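Local coordinates for protein rRNA N-glycosidase (PDB 3CTK) that belongs to the plant ribosome-inactivating proteins and adopts their fold of a mixed beta-sheet packed against a largely helical region, at residues A[175-178]-A[179-183]. Sequence-based numbering, arbitrary orientation.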
ATOM      1  N   GLU A 175      -3.823  13.071   2.733  1.00  7.43           N
ATOM      2  CA  GLU A 175      -2.837  13.430   3.752  1.00  8.53           C
ATOM      3  C   GLU A 175      -1.463  13.535   3.102  1.00  7.71           C
ATOM      4  O   GLU A 175      -0.699  14.461   3.382  1.00  8.37           O
ATOM      5  CB  GLU A 175      -2.795  12.383   4.875  1.00  9.65           C
ATOM      6  CG  GLU A 175      -3.982  12.435   5.824  1.00 13.05           C
ATOM      7  CD  GLU A 175      -4.082  13.765   6.550  1.00 15.05           C
ATOM      8  OE1 GLU A 175      -3.210  14.054   7.400  1.00 16.98           O
ATOM      9  OE2 GLU A 175      -5.031  14.524   6.263  1.00 18.36           O
ATOM     10  N   VAL A 176      -1.147  12.586   2.225  1.00  7.97           N
ATOM     11  CA  VAL A 176       0.146  12.609   1.554  1.00  7.05           C
ATOM     12  C   VAL A 176       0.253  13.824   0.640  1.00  7.94           C
ATOM     13  O   VAL A 176       1.288  14.484   0.597  1.00  9.66           O
ATOM     14  CB  VAL A 176       0.383  11.313   0.736  1.00  4.96           C
ATOM     15  CG1 VAL A 176       1.675  11.427  -0.072  1.00  5.27           C
ATOM     16  CG2 VAL A 176       0.467  10.122   1.680  1.00  5.35           C
ATOM     17  N   VAL A 177      -0.819  14.129  -0.086  1.00  8.53           N
ATOM     18  CA  VAL A 177      -0.823  15.281  -0.984  1.00  8.70           C
ATOM     19  C   VAL A 177      -0.628  16.593  -0.220  1.00  9.54           C
ATOM     20  O   VAL A 177       0.155  17.452  -0.638  1.00  9.88           O
ATOM     21  CB  VAL A 177      -2.145  15.369  -1.785  1.00  9.90           C
ATOM     22  CG1 VAL A 177      -2.221  16.697  -2.531  1.00 10.00           C
ATOM     23  CG2 VAL A 177      -2.224  14.215  -2.777  1.00  9.26           C
ATOM     24  N   ASP A 178      -1.338  16.744   0.896  1.00  9.62           N
ATOM     25  CA  ASP A 178      -1.250  17.961   1.706  1.00 10.94           C
ATOM     26  C   ASP A 178       0.000  18.092   2.570  1.00 10.58           C
ATOM     27  O   ASP A 178       0.482  19.208   2.800  1.00  9.85           O
ATOM     28  CB  ASP A 178      -2.457  18.079   2.642  1.00 12.84           C
ATOM     29  CG  ASP A 178      -3.758  18.277   1.907  1.00 15.19           C
ATOM     30  OD1 ASP A 178      -3.726  18.616   0.706  1.00 18.24           O
ATOM     31  OD2 ASP A 178      -4.820  18.104   2.544  1.00 17.40           O
ATOM     32  N   ARG A 179       0.524  16.962   3.043  1.00 10.24           N
ATOM     33  CA  ARG A 179       1.671  16.971   3.948  1.00  9.45           C
ATOM     34  C   ARG A 179       2.943  16.230   3.529  1.00  9.52           C
ATOM     35  O   ARG A 179       4.010  16.497   4.080  1.00 10.39           O
ATOM     36  CB  ARG A 179       1.253  16.394   5.304  1.00 11.17           C
ATOM     37  CG  ARG A 179      -0.093  16.856   5.843  1.00 15.06           C
ATOM     38  CD  ARG A 179      -0.455  16.032   7.075  1.00 18.17           C
ATOM     39  NE  ARG A 179      -1.753  16.389   7.642  1.00 23.23           N
ATOM     40  CZ  ARG A 179      -1.982  17.481   8.363  1.00 25.19           C
ATOM     41  NH1 ARG A 179      -0.996  18.331   8.618  1.00 26.06           N
ATOM     42  NH2 ARG A 179      -3.201  17.726   8.831  1.00 26.89           N
ATOM     43  N   GLY A 180       2.844  15.301   2.583  1.00  8.21           N
ATOM     44  CA  GLY A 180       4.024  14.534   2.208  1.00  7.54           C
ATOM     45  C   GLY A 180       4.641  14.682   0.830  1.00  9.13           C
ATOM     46  O   GLY A 180       5.534  13.914   0.479  1.00 10.85           O
ATOM     47  N   LEU A 181       4.189  15.647   0.040  1.00  8.03           N
ATOM     48  CA  LEU A 181       4.762  15.829  -1.284  1.00  8.29           C
ATOM     49  C   LEU A 181       5.871  16.869  -1.216  1.00  8.59           C
ATOM     50  O   LEU A 181       6.892  16.751  -1.896  1.00  9.14           O
ATOM     51  CB  LEU A 181       3.689  16.265  -2.288  1.00  9.41           C
ATOM     52  CG  LEU A 181       2.565  15.258  -2.564  1.00 10.92           C
ATOM     53  CD1 LEU A 181       1.664  15.802  -3.660  1.00 10.17           C
ATOM     54  CD2 LEU A 181       3.155  13.909  -2.979  1.00 10.56           C
ATOM     55  N   TYR A 182       5.672  17.876  -0.373  1.00  8.57           N
ATOM     56  CA  TYR A 182       6.651  18.944  -0.209  1.00  9.45           C
ATOM     57  C   TYR A 182       7.084  19.071   1.245  1.00  9.26           C
ATOM     58  O   TYR A 182       7.656  20.084   1.650  1.00  9.83           O
ATOM     59  CB  TYR A 182       6.065  20.268  -0.705  1.00 11.67           C
ATOM     60  CG  TYR A 182       5.584  20.193  -2.136  1.00 15.87           C
ATOM     61  CD1 TYR A 182       4.236  19.991  -2.431  1.00 16.55           C
ATOM     62  CD2 TYR A 182       6.484  20.278  -3.195  1.00 16.64           C
ATOM     63  CE1 TYR A 182       3.797  19.874  -3.750  1.00 19.71           C
ATOM     64  CE2 TYR A 182       6.060  20.161  -4.514  1.00 19.51           C
ATOM     65  CZ  TYR A 182       4.715  19.958  -4.785  1.00 20.88           C
ATOM     66  OH  TYR A 182       4.293  19.838  -6.092  1.00 23.89           O
ATOM     67  N   GLY A 183       6.807  18.029   2.019  1.00  7.61           N
ATOM     68  CA  GLY A 183       7.178  18.012   3.422  1.00  6.85           C
ATOM     69  C   GLY A 183       7.164  16.592   3.952  1.00  7.12           C
ATOM     70  O   GLY A 183       7.073  15.638   3.176  1.00  7.94           O
TER
HETATM   71  O   HOH W   1      -5.603  16.194   8.211  1.00 47.65           O
HETATM   72  O   HOH W   2       2.890  18.263   0.591  1.00 14.42           O
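E175 and R179 run side by side near the C-terminal end of helix 170-180, joined by a salt bridge of 2.8 Å from R179 NE to E175 OE1. The arginine chain is extended from CG to NE, whereas the glutamate folds back at chi2 (-61°) and brings OE1 to the NE edge of the guanidinium. OE1 lies near the guanidinium plane, yet NE meets it from above the carboxylate plane, the two planes being 46° apart. Water 1 completes a ring by donating to E175 OE2 and accepting from R179 NH2 (2.9 Å from the water oxygen). Beneath this pair R179 N bonds to E175 O at 2.8 Å, and G180 N reaches V176 O at 2.7 Å.

The more enclosed side is largely apolar. L181 sets CG 3.5 Å from V176 O, and its two methyls divide between the valines: CD2 comes within 4.1 Å of V176 CG1, the two side chains crossing at about a right angle, while CD1 lies 3.7 Å from V177 CA and also touches V177 CG1. Y14 of helix 14-25 touches V176, V177 and L181, and A11 also touches L181, so this face joins the helix end to the N-terminal part of the chain. Looser by contrast is the exposed side at D178 and R179, where the carboxylate of D178 leads away from the arginine. Further along, water 2 links V177 O to Y182 N. The buried glutamate thus has both oxygens engaged, one by R179 and one by water, which together restrain the rotation of its carboxylate and hold the arginine chain alongside it.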